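Local coordinates for alpha-1,3-glucanase (Bacillus circulans, PDB 5ZRU), which hydrolyses alpha-1,3-glucan as a family 87 glycoside hydrolase, this chain being the catalytic part of a longer protein that probably also binds carbohydrate, at residues L229-K234 and Q264-I269; I257-P262 and I282-N287; R289-E294 and N349-V354; K299-N304 and V314-F319. One frame throughout, in Å; residues are numbered along the deposited sequence.

Contact 1: residues L229-K234 and Q264-I269; sequences LGNMWK and QASGGI
Trp-233 N donates to Gly-268 O at 2.9 Å, with an angle of 155° at the hydrogen, and this is the one direct hydrogen bond between 229-234 and 264-269. CA-H...O contacts lie before and after it along the chain: Asn-231 CA is 3.2 Å from Ser-266 O, and Ile-269 CA is 3.4 Å from Trp-233 O. At Gly-268, with phi at 81°, a side chain would be jammed against the carbonyl oxygen of Gly-267, so glycine suits the turn of the backbone there.

A water supplies a second polar link, giving one proton to Leu-229 O and the other to Ser-266 O, the latter at 2.7 Å. Asn-231 OD1 accepts from Met-232 N within its own loop, which steadies the amide beside Ser-266 CA.

Trp-233 and Ile-269 form a parallel beta bridge where strands 233-235 and 269-273 lie side by side, as successive coils do in the parallel beta-helix of the pectate lyase-like clan.

The apolar contacts follow from that register. Both side chains point the same way, and Ile-269 CD1 approaches Trp-233 CE3 obliquely at 3.6 Å. The broad indole suits a place near the end of the helix of strands, where Phe-206 of helix 203-216 meets it edge-to-face. Met-232 is flexible enough to follow the loop: its chain is extended as far as SD, then chi3 of -61° turns CE back to 4.3 Å from Ala-265 CB, while its CG packs on Gly-268 O at 3.3 Å.

Contact 2: residues I257-P262 and I282-N287; sequences IQFTNP and IYMNSN. With PE5 (3,6,9,12,15,18,21,24-octaoxahexacosan-1-ol), chain C.
Gln-258 and Asn-285 lie side by side and point the same way, their amide planes nearly perpendicular at 87°. Asn-285 ND2 donates in plane to a lone pair of Gln-258 OE1 at 2.9 Å. A bend at chi2 (67°) brings CD round toward the neighbouring strand, and from there NE2 donates to Phe-259 O at 2.9 Å and weakly to Ser-286 O, the long amide giving and accepting at once. A leucine in place of Gln-258 would probably leave Asn-285 ND2 without this acceptor and Phe-259 O without its side-chain donor. Asn-287 ND2 reaches Thr-260 O at 2.9 Å from above the carbonyl plane.

On the face carrying Ile-257 and Met-284 the contacts are apolar. Ile-257 CD1 meets Ile-282 CG2 at 3.8 Å, and Met-284 SD makes a Met-aromatic contact at the Phe-259 ring edge, 4.1 Å from CE2.

Backbone bonds between the parallel strands, among them Ile-257 N to Tyr-283 O, set this register. In the second shell, His-318 ND1 and Tyr-114 OH hold the Asn-285 amide. A polyether molecule passes beside Tyr-283, Asn-285 and Asn-287. Strand 255-259 lies between 225-229 and 277-285, and 310-317 pairs with the far side of 277-285.

Contact 3: residues R289-E294 and N349-V354; sequences RSRYGE and NLADGV. With ZN (zinc ion), chain G; CA (calcium ion), chain J.
The guanidinium of Arg-291 lies flat over Ala-351, whose CB sits beneath its centre, 3.5 Å from CZ. Both segments are loops that join strands of the parallel beta-helix, and no direct hydrogen bond links them. Packing is close where carbon meets carbon: the Arg-291 and Leu-350 side chains slide past each other in opposite directions, with CG 3.7 Å from Leu-350 CB, and Leu-350 CD1 reaches Ser-290 N, also at 3.7 Å. The small Ala-351 lets the flat cation settle on it. Ser-290 shapes its loop as an ST turn, OG accepting from Tyr-292 N at 2.9 Å while also bonding Asp-126.

The outer side is looser and lined by water. Arg-291 NH1 donates at 3.0 Å to a water lying in the guanidinium plane, and NH2 donates weakly to a water bound to calcium; the ion pair with Asp-375 is long and weak. An alanine at Arg-291 would probably leave that calcium-bound water without this donor and open a gap over Ala-351 CB. Farther along the loop, Glu-294 OE2 binds zinc with His-123 and a water. Asp-352 grips the calcium with both oxygens, OD1 at 2.3 Å and OD2 at 2.7 Å, alongside Asp-375 and four waters.

Contact 4: residues K299-N304 and V314-F319; sequences KGFMDN and VWVEHF
Phe-301 against Val-316, and Gly-300 against Phe-319, make an apolar contact, with no hydrogen bond between its segments, in the interior of the beta-helix, where strand 301-302 comes near strand 310-317 of a different sheet. The Phe-301 ring and Val-316 cross obliquely, CE2 lying 3.6 Å from Val-316 CG1. The same CE2 is 4.2 Å from Val-314 CG2, so one ring carbon serves two valines that stand two residues apart and both point inward. Branched side chains suit the strand and give a compact surface for the ring.

At the other end, Gly-300 CA lies over the face of the Phe-319 ring, 3.8 Å from its centroid and only 17° off the normal, a CH-pi contact. The backbone N of Gly-300 is also close, 3.5 Å from Phe-319 CB. Having no side chain, Gly-300 can lie this near the ring: a CB there would come to 3.6 Å from Phe-319 CD2.

Met-284 of strand 277-285 touches Phe-301, Val-316 and Phe-319, and Ile-346 of strand 345-347 backs Val-316. Such filling by aromatic and aliphatic side chains between sheets is the hydrophobic core of a parallel beta-helix, as in the pectate lyase-like clan.

All four contacts lie in the beta-helical part of the catalytic unit. Contacts 1 and 2 alternate along the chain, their centres about 8 Å apart, and share backbone bonds from Leu-229 to Gln-258 and Thr-260. Contact 4 is nested within the loop closed by contact 3; its centre lies about 11 Å from that of contact 3 and 10 Å from the others. Strands 255-259, 277-285 and 310-317 are neighbours, as are 233-235, 269-273 and 301-302; contacts 1 and 2 each join neighbouring coils along one face, and contact 4 packs one face against the other. Contact 3 lies in connecting loops beside zinc and calcium, consistent with a continuous stack of coils bearing metals on its loops.

Contact 1: residues L229-K234 and Q264-I269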
# COMPACT_ATOMS: atom_id res chain seq x y z
N LEU A 229 15.61 -17.11 -3.25
CA LEU A 229 15.02 -18.04 -2.30
C LEU A 229 13.88 -18.78 -2.98
O LEU A 229 12.84 -18.17 -3.29
CB LEU A 229 14.54 -17.31 -1.04
CG LEU A 229 15.56 -16.43 -0.32
CD1 LEU A 229 14.96 -15.92 1.00
CD2 LEU A 229 16.85 -17.19 -0.02
N GLY A 230 14.06 -20.08 -3.22
CA GLY A 230 13.12 -20.89 -3.97
C GLY A 230 11.95 -21.43 -3.19
O GLY A 230 11.23 -22.30 -3.69
N ASN A 231 11.74 -20.98 -1.97
CA ASN A 231 10.51 -21.29 -1.24
C ASN A 231 10.34 -20.27 -0.13
O ASN A 231 11.12 -19.31 -0.02
CB ASN A 231 10.52 -22.71 -0.69
CG ASN A 231 9.14 -23.34 -0.75
OD1 ASN A 231 8.21 -22.97 0.00
ND2 ASN A 231 8.98 -24.30 -1.67
N MET A 232 9.33 -20.49 0.71
CA MET A 232 9.10 -19.61 1.85
C MET A 232 10.28 -19.68 2.81
O MET A 232 10.82 -20.76 3.07
CB MET A 232 7.80 -20.00 2.56
CG MET A 232 7.39 -19.08 3.73
SD MET A 232 5.95 -19.67 4.62
CE MET A 232 4.69 -19.67 3.33
N TRP A 233 10.71 -18.52 3.30
CA TRP A 233 11.77 -18.47 4.31
C TRP A 233 11.11 -18.55 5.68
O TRP A 233 10.46 -17.60 6.12
CB TRP A 233 12.60 -17.20 4.16
CG TRP A 233 13.82 -17.14 5.06
CD1 TRP A 233 14.34 -18.16 5.81
CD2 TRP A 233 14.62 -15.99 5.34
NE1 TRP A 233 15.43 -17.72 6.53
CE2 TRP A 233 15.63 -16.39 6.26
CE3 TRP A 233 14.61 -14.66 4.90
CZ2 TRP A 233 16.60 -15.52 6.73
CZ3 TRP A 233 15.57 -13.79 5.37
CH2 TRP A 233 16.56 -14.22 6.28
N LYS A 234 11.26 -19.69 6.36
CA LYS A 234 10.65 -19.91 7.66
C LYS A 234 11.69 -19.67 8.74
O LYS A 234 12.69 -20.40 8.82
CB LYS A 234 10.07 -21.32 7.77
CG LYS A 234 8.97 -21.56 6.75
CD LYS A 234 8.46 -22.98 6.75
CE LYS A 234 7.39 -23.16 5.67
NZ LYS A 234 6.57 -24.39 5.88
N GLN A 264 1.59 -21.56 -4.60
CA GLN A 264 0.98 -21.28 -3.30
C GLN A 264 1.95 -21.58 -2.17
O GLN A 264 2.68 -22.58 -2.21
CB GLN A 264 -0.26 -22.15 -3.10
CG GLN A 264 -1.55 -21.49 -3.46
CD GLN A 264 -2.68 -22.48 -3.55
OE1 GLN A 264 -2.91 -23.08 -4.61
NE2 GLN A 264 -3.37 -22.70 -2.44
N ALA A 265 1.94 -20.72 -1.16
CA ALA A 265 2.67 -20.92 0.09
C ALA A 265 4.16 -21.15 -0.14
O ALA A 265 4.83 -21.85 0.63
CB ALA A 265 2.08 -22.08 0.90
N SER A 266 4.72 -20.54 -1.20
CA SER A 266 6.09 -20.85 -1.61
C SER A 266 7.00 -19.63 -1.65
O SER A 266 8.03 -19.66 -2.34
CB SER A 266 6.08 -21.55 -2.97
OG SER A 266 5.33 -22.75 -2.86
N GLY A 267 6.67 -18.58 -0.92
CA GLY A 267 7.54 -17.42 -0.83
C GLY A 267 7.11 -16.54 0.31
O GLY A 267 6.12 -16.81 1.00
N GLY A 268 7.85 -15.45 0.51
CA GLY A 268 7.64 -14.61 1.67
C GLY A 268 8.31 -15.18 2.90
O GLY A 268 8.92 -16.26 2.88
N ILE A 269 8.22 -14.43 3.99
CA ILE A 269 8.88 -14.76 5.25
C ILE A 269 7.84 -15.09 6.31
O ILE A 269 6.92 -14.30 6.55
CB ILE A 269 9.79 -13.62 5.72
CG1 ILE A 269 10.98 -13.47 4.77
CG2 ILE A 269 10.28 -13.87 7.15
CD1 ILE A 269 11.92 -12.28 5.12
O HOH W 1 10.11 -18.57 -3.66

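Contact 2: residues I257-P262 and I282-N287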
# COMPACT_ATOMS: atom_id res chain seq x y z
N ILE A 257 16.17 -9.59 -1.79
CA ILE A 257 15.72 -10.96 -1.62
C ILE A 257 14.68 -11.23 -2.69
O ILE A 257 13.61 -10.61 -2.71
CB ILE A 257 15.16 -11.23 -0.22
CG1 ILE A 257 16.26 -11.11 0.85
CG2 ILE A 257 14.56 -12.63 -0.17
CD1 ILE A 257 15.75 -11.35 2.28
N GLN A 258 14.98 -12.16 -3.60
CA GLN A 258 14.10 -12.48 -4.71
C GLN A 258 13.53 -13.87 -4.50
O GLN A 258 14.26 -14.86 -4.61
CB GLN A 258 14.85 -12.41 -6.04
CG GLN A 258 13.96 -12.82 -7.22
CD GLN A 258 12.84 -11.84 -7.46
OE1 GLN A 258 13.10 -10.67 -7.76
NE2 GLN A 258 11.59 -12.29 -7.31
N PHE A 259 12.24 -13.96 -4.17
CA PHE A 259 11.59 -15.26 -4.13
C PHE A 259 11.30 -15.70 -5.56
O PHE A 259 10.77 -14.93 -6.36
CB PHE A 259 10.32 -15.20 -3.29
CG PHE A 259 10.60 -15.01 -1.82
CD1 PHE A 259 10.88 -16.11 -1.01
CD2 PHE A 259 10.62 -13.74 -1.26
CE1 PHE A 259 11.15 -15.94 0.32
CE2 PHE A 259 10.90 -13.56 0.10
CZ PHE A 259 11.15 -14.66 0.89
N THR A 260 11.66 -16.95 -5.88
CA THR A 260 11.60 -17.43 -7.25
C THR A 260 10.46 -18.39 -7.52
O THR A 260 10.23 -18.74 -8.69
CB THR A 260 12.92 -18.12 -7.64
OG1 THR A 260 13.15 -19.22 -6.76
CG2 THR A 260 14.08 -17.14 -7.55
N ASN A 261 9.74 -18.83 -6.49
CA ASN A 261 8.74 -19.88 -6.65
C ASN A 261 7.37 -19.25 -6.81
O ASN A 261 6.93 -18.50 -5.93
CB ASN A 261 8.77 -20.81 -5.43
CG ASN A 261 8.04 -22.13 -5.67
OD1 ASN A 261 7.04 -22.18 -6.36
ND2 ASN A 261 8.55 -23.20 -5.06
N PRO A 262 6.65 -19.52 -7.91
CA PRO A 262 5.33 -18.92 -8.12
C PRO A 262 4.18 -19.64 -7.43
O PRO A 262 3.05 -19.16 -7.50
CB PRO A 262 5.16 -18.99 -9.64
CG PRO A 262 5.83 -20.31 -9.98
CD PRO A 262 7.05 -20.36 -9.06
N ILE A 282 16.31 -4.13 3.72
CA ILE A 282 16.24 -5.17 2.70
C ILE A 282 15.11 -4.81 1.75
O ILE A 282 14.07 -4.31 2.18
CB ILE A 282 16.00 -6.54 3.35
CG1 ILE A 282 17.28 -7.02 4.04
CG2 ILE A 282 15.51 -7.58 2.35
CD1 ILE A 282 17.04 -8.02 5.13
N TYR A 283 15.34 -5.03 0.45
CA TYR A 283 14.28 -5.06 -0.55
C TYR A 283 13.87 -6.51 -0.79
O TYR A 283 14.72 -7.39 -0.89
CB TYR A 283 14.74 -4.41 -1.85
CG TYR A 283 13.82 -4.67 -3.01
CD1 TYR A 283 12.68 -3.89 -3.20
CD2 TYR A 283 14.07 -5.70 -3.91
CE1 TYR A 283 11.81 -4.14 -4.26
CE2 TYR A 283 13.20 -5.96 -4.97
CZ TYR A 283 12.08 -5.17 -5.14
OH TYR A 283 11.23 -5.42 -6.20
N MET A 284 12.55 -6.76 -0.90
CA MET A 284 12.06 -8.11 -1.18
C MET A 284 11.06 -8.08 -2.32
O MET A 284 10.23 -7.17 -2.41
CB MET A 284 11.37 -8.75 0.04
CG MET A 284 12.22 -8.83 1.29
SD MET A 284 11.74 -10.25 2.30
CE MET A 284 9.95 -10.05 2.36
N ASN A 285 11.12 -9.10 -3.17
CA ASN A 285 10.22 -9.25 -4.30
C ASN A 285 9.77 -10.70 -4.37
O ASN A 285 10.48 -11.61 -3.93
CB ASN A 285 10.93 -8.85 -5.60
CG ASN A 285 10.01 -8.84 -6.80
OD1 ASN A 285 8.84 -8.50 -6.68
ND2 ASN A 285 10.54 -9.22 -7.95
N SER A 286 8.59 -10.92 -4.94
CA SER A 286 8.01 -12.25 -5.08
C SER A 286 8.20 -12.80 -6.49
O SER A 286 8.77 -12.16 -7.37
CB SER A 286 6.51 -12.20 -4.80
OG SER A 286 5.87 -11.67 -5.95
N ASN A 287 7.70 -14.02 -6.70
CA ASN A 287 7.36 -14.49 -8.04
C ASN A 287 5.87 -14.78 -8.13
O ASN A 287 5.43 -15.77 -8.73
CB ASN A 287 8.17 -15.73 -8.43
CG ASN A 287 8.11 -16.01 -9.92
OD1 ASN A 287 7.76 -15.11 -10.70
ND2 ASN A 287 8.44 -17.23 -10.34
C48 PE5 C . 11.83 -14.11 -10.71
C50 PE5 C . 10.50 -13.37 -10.89
O1 PE5 C . 10.21 -13.24 -12.26
C1 PE5 C . 8.97 -12.64 -12.54
C2 PE5 C . 8.83 -12.36 -14.04
O2 PE5 C . 9.79 -11.41 -14.43
C3 PE5 C . 9.87 -11.16 -15.81
C4 PE5 C . 11.00 -10.16 -16.08
O3 PE5 C . 10.78 -8.98 -15.36
C5 PE5 C . 11.69 -7.93 -15.57
C6 PE5 C . 12.17 -7.35 -14.24
O4 PE5 C . 11.33 -6.33 -13.77
C7 PE5 C . 11.09 -6.32 -12.39
C8 PE5 C . 12.40 -6.34 -11.60
O5 PE5 C . 12.15 -6.69 -10.28
C9 PE5 C . 13.29 -7.00 -9.52
C10 PE5 C . 13.58 -5.84 -8.58
O6 PE5 C . 14.90 -5.42 -8.76
C11 PE5 C . 15.16 -4.12 -8.33
C12 PE5 C . 16.52 -3.66 -8.84
O7 PE5 C . 17.31 -3.42 -7.71
C13 PE5 C . 18.14 -2.29 -7.80
C14 PE5 C . 19.32 -2.50 -6.86
O8 PE5 C . 19.66 -3.86 -6.88
C15 PE5 C . 20.70 -4.24 -6.02
C16 PE5 C . 21.88 -4.77 -6.84
O52 PE5 C . 21.98 -6.17 -6.74

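Contact 3: residues R289-E294 and N349-V354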
# COMPACT_ATOMS: atom_id res chain seq x y z
N ARG A 289 1.84 -13.94 -8.97
CA ARG A 289 0.91 -13.20 -9.82
C ARG A 289 -0.55 -13.45 -9.50
O ARG A 289 -1.42 -12.93 -10.21
CB ARG A 289 1.15 -13.52 -11.31
CG ARG A 289 1.05 -15.01 -11.65
CD ARG A 289 1.05 -15.23 -13.18
NE ARG A 289 -0.25 -14.99 -13.81
CZ ARG A 289 -1.23 -15.88 -13.87
NH1 ARG A 289 -1.07 -17.08 -13.31
NH2 ARG A 289 -2.38 -15.58 -14.47
N SER A 290 -0.86 -14.23 -8.46
CA SER A 290 -2.23 -14.56 -8.12
C SER A 290 -2.44 -14.53 -6.61
O SER A 290 -1.55 -14.90 -5.84
CB SER A 290 -2.62 -15.95 -8.66
OG SER A 290 -3.90 -16.35 -8.19
N ARG A 291 -3.64 -14.12 -6.20
CA ARG A 291 -4.07 -14.24 -4.81
C ARG A 291 -4.48 -15.66 -4.43
O ARG A 291 -4.68 -15.92 -3.24
CB ARG A 291 -5.26 -13.31 -4.52
CG ARG A 291 -4.91 -11.85 -4.39
CD ARG A 291 -6.09 -11.06 -3.83
NE ARG A 291 -6.37 -11.38 -2.43
CZ ARG A 291 -7.26 -10.74 -1.69
NH1 ARG A 291 -7.96 -9.74 -2.22
NH2 ARG A 291 -7.45 -11.08 -0.42
N TYR A 292 -4.63 -16.55 -5.41
CA TYR A 292 -5.07 -17.93 -5.15
C TYR A 292 -6.33 -17.96 -4.28
O TYR A 292 -6.43 -18.77 -3.35
CB TYR A 292 -3.96 -18.75 -4.51
CG TYR A 292 -2.79 -19.09 -5.42
CD1 TYR A 292 -2.85 -20.15 -6.31
CD2 TYR A 292 -1.59 -18.38 -5.33
CE1 TYR A 292 -1.78 -20.48 -7.11
CE2 TYR A 292 -0.51 -18.70 -6.13
CZ TYR A 292 -0.61 -19.75 -7.02
OH TYR A 292 0.46 -20.09 -7.82
N GLY A 293 -7.27 -17.06 -4.55
CA GLY A 293 -8.51 -16.99 -3.79
C GLY A 293 -8.36 -16.96 -2.28
O GLY A 293 -9.02 -17.73 -1.57
N GLU A 294 -7.52 -16.06 -1.76
CA GLU A 294 -7.20 -15.91 -0.34
C GLU A 294 -6.43 -17.09 0.25
O GLU A 294 -6.24 -17.15 1.47
CB GLU A 294 -8.45 -15.66 0.51
CG GLU A 294 -9.28 -14.47 0.06
CD GLU A 294 -10.55 -14.88 -0.67
OE1 GLU A 294 -10.54 -14.91 -1.91
OE2 GLU A 294 -11.56 -15.17 0.01
N ASN A 349 1.23 -4.76 -3.94
CA ASN A 349 0.81 -6.07 -3.49
C ASN A 349 -0.62 -6.35 -3.96
O ASN A 349 -1.40 -5.42 -4.24
CB ASN A 349 0.92 -6.19 -1.97
CG ASN A 349 2.33 -5.91 -1.48
OD1 ASN A 349 3.23 -6.75 -1.62
ND2 ASN A 349 2.54 -4.71 -0.91
N LEU A 350 -0.94 -7.64 -4.08
CA LEU A 350 -2.21 -8.08 -4.65
C LEU A 350 -3.39 -7.86 -3.70
O LEU A 350 -4.54 -7.88 -4.14
CB LEU A 350 -2.13 -9.56 -5.03
CG LEU A 350 -1.20 -9.84 -6.22
CD1 LEU A 350 -0.68 -11.26 -6.20
CD2 LEU A 350 -1.93 -9.55 -7.55
N ALA A 351 -3.12 -7.64 -2.41
CA ALA A 351 -4.16 -7.36 -1.42
C ALA A 351 -3.63 -6.34 -0.41
O ALA A 351 -2.98 -5.38 -0.81
CB ALA A 351 -4.62 -8.65 -0.74
N ASP A 352 -3.88 -6.55 0.89
CA ASP A 352 -3.58 -5.52 1.90
C ASP A 352 -2.10 -5.13 1.89
O ASP A 352 -1.22 -5.98 1.71
CB ASP A 352 -3.90 -6.01 3.32
CG ASP A 352 -5.32 -6.47 3.48
OD1 ASP A 352 -5.79 -7.22 2.61
OD2 ASP A 352 -5.95 -6.11 4.51
N GLY A 353 -1.83 -3.85 2.14
CA GLY A 353 -0.47 -3.47 2.47
C GLY A 353 -0.02 -4.05 3.80
O GLY A 353 0.97 -4.79 3.87
N VAL A 354 -0.75 -3.75 4.87
CA VAL A 354 -0.49 -4.28 6.21
C VAL A 354 -1.83 -4.60 6.85
O VAL A 354 -2.73 -3.75 6.85
CB VAL A 354 0.27 -3.30 7.12
CG1 VAL A 354 0.46 -3.91 8.54
CG2 VAL A 354 1.61 -2.89 6.52
ZN ZN G . -13.26 -15.58 -1.05
CA CA J . -8.08 -6.98 3.07
O HOH W 2 -7.98 -7.87 -4.60
O HOH W 3 -7.64 -9.05 2.19
O HOH W 4 -15.02 -15.51 0.58
O HOH W 5 -10.18 -7.40 2.78
O HOH W 6 -8.31 -8.85 4.36
O HOH W 7 -8.41 -5.61 4.58

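Contact 4: residues K299-N304 and V314-F319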
# COMPACT_ATOMS: atom_id res chain seq x y z
N LYS A 299 2.44 -13.77 1.81
CA LYS A 299 2.65 -12.39 2.19
C LYS A 299 4.15 -12.15 2.40
O LYS A 299 4.91 -13.08 2.66
CB LYS A 299 1.87 -12.03 3.45
CG LYS A 299 0.35 -12.20 3.36
CD LYS A 299 -0.11 -13.55 3.92
CE LYS A 299 -1.64 -13.60 4.03
NZ LYS A 299 -2.13 -14.89 4.59
N GLY A 300 4.56 -10.88 2.29
CA GLY A 300 5.97 -10.57 2.50
C GLY A 300 6.46 -11.00 3.87
O GLY A 300 7.51 -11.63 4.00
N PHE A 301 5.69 -10.67 4.91
CA PHE A 301 6.00 -11.03 6.29
C PHE A 301 4.75 -11.60 6.94
O PHE A 301 3.68 -10.99 6.83
CB PHE A 301 6.49 -9.82 7.09
CG PHE A 301 7.71 -9.15 6.51
CD1 PHE A 301 8.98 -9.65 6.77
CD2 PHE A 301 7.59 -8.01 5.72
CE1 PHE A 301 10.11 -9.02 6.25
CE2 PHE A 301 8.72 -7.38 5.21
CZ PHE A 301 9.98 -7.88 5.47
N MET A 302 4.88 -12.73 7.63
CA MET A 302 3.74 -13.50 8.11
C MET A 302 3.97 -14.05 9.51
O MET A 302 5.11 -14.25 9.94
CB MET A 302 3.44 -14.70 7.20
CG MET A 302 3.04 -14.34 5.79
SD MET A 302 2.92 -15.84 4.77
CE MET A 302 4.61 -16.02 4.17
N ASP A 303 2.86 -14.31 10.21
CA ASP A 303 2.72 -15.16 11.40
C ASP A 303 3.12 -14.46 12.70
O ASP A 303 2.47 -13.47 13.06
CB ASP A 303 3.47 -16.48 11.17
CG ASP A 303 2.86 -17.26 10.02
OD1 ASP A 303 1.61 -17.40 10.01
OD2 ASP A 303 3.60 -17.71 9.13
N ASN A 304 4.13 -14.95 13.44
CA ASN A 304 4.33 -14.57 14.85
C ASN A 304 5.43 -13.53 15.01
O ASN A 304 6.62 -13.85 14.94
CB ASN A 304 4.65 -15.80 15.70
CG ASN A 304 3.64 -16.90 15.56
OD1 ASN A 304 3.99 -18.04 15.25
ND2 ASN A 304 2.37 -16.59 15.81
N VAL A 314 12.35 -1.32 5.13
CA VAL A 314 12.26 -2.39 4.14
C VAL A 314 11.45 -1.88 2.96
O VAL A 314 10.71 -0.89 3.04
CB VAL A 314 11.64 -3.69 4.71
CG1 VAL A 314 12.54 -4.30 5.80
CG2 VAL A 314 10.21 -3.45 5.23
N TRP A 315 11.60 -2.58 1.84
CA TRP A 315 10.95 -2.25 0.58
C TRP A 315 10.41 -3.58 0.05
O TRP A 315 11.20 -4.46 -0.30
CB TRP A 315 11.94 -1.61 -0.39
CG TRP A 315 11.37 -0.97 -1.62
CD1 TRP A 315 10.09 -1.08 -2.09
CD2 TRP A 315 12.06 -0.11 -2.53
NE1 TRP A 315 9.95 -0.33 -3.24
CE2 TRP A 315 11.15 0.27 -3.53
CE3 TRP A 315 13.38 0.38 -2.60
CZ2 TRP A 315 11.50 1.12 -4.59
CZ3 TRP A 315 13.73 1.23 -3.65
CH2 TRP A 315 12.79 1.59 -4.62
N VAL A 316 9.09 -3.76 0.04
CA VAL A 316 8.50 -5.04 -0.33
C VAL A 316 7.37 -4.82 -1.32
O VAL A 316 6.57 -3.88 -1.18
CB VAL A 316 8.00 -5.85 0.90
CG1 VAL A 316 9.17 -6.17 1.82
CG2 VAL A 316 6.89 -5.09 1.64
N GLU A 317 7.32 -5.66 -2.35
CA GLU A 317 6.29 -5.51 -3.36
C GLU A 317 5.96 -6.85 -4.00
O GLU A 317 6.75 -7.80 -3.96
CB GLU A 317 6.70 -4.49 -4.45
CG GLU A 317 8.01 -4.73 -5.14
CD GLU A 317 8.39 -3.59 -6.10
OE1 GLU A 317 7.59 -2.65 -6.29
OE2 GLU A 317 9.50 -3.64 -6.67
N HIS A 318 4.77 -6.91 -4.59
CA HIS A 318 4.28 -8.03 -5.39
C HIS A 318 3.95 -9.26 -4.55
O HIS A 318 3.85 -10.37 -5.09
CB HIS A 318 5.28 -8.39 -6.50
CG HIS A 318 5.65 -7.23 -7.35
ND1 HIS A 318 6.93 -7.03 -7.83
CD2 HIS A 318 4.92 -6.19 -7.81
CE1 HIS A 318 6.97 -5.92 -8.54
NE2 HIS A 318 5.76 -5.39 -8.55
N PHE A 319 3.75 -9.09 -3.25
CA PHE A 319 3.31 -10.21 -2.43
C PHE A 319 1.79 -10.23 -2.34
O PHE A 319 1.11 -9.33 -2.82
CB PHE A 319 3.96 -10.14 -1.04
CG PHE A 319 5.44 -10.39 -1.07
CD1 PHE A 319 5.94 -11.68 -1.01
CD2 PHE A 319 6.33 -9.34 -1.23
CE1 PHE A 319 7.31 -11.93 -1.07
CE2 PHE A 319 7.70 -9.56 -1.29
CZ PHE A 319 8.19 -10.86 -1.21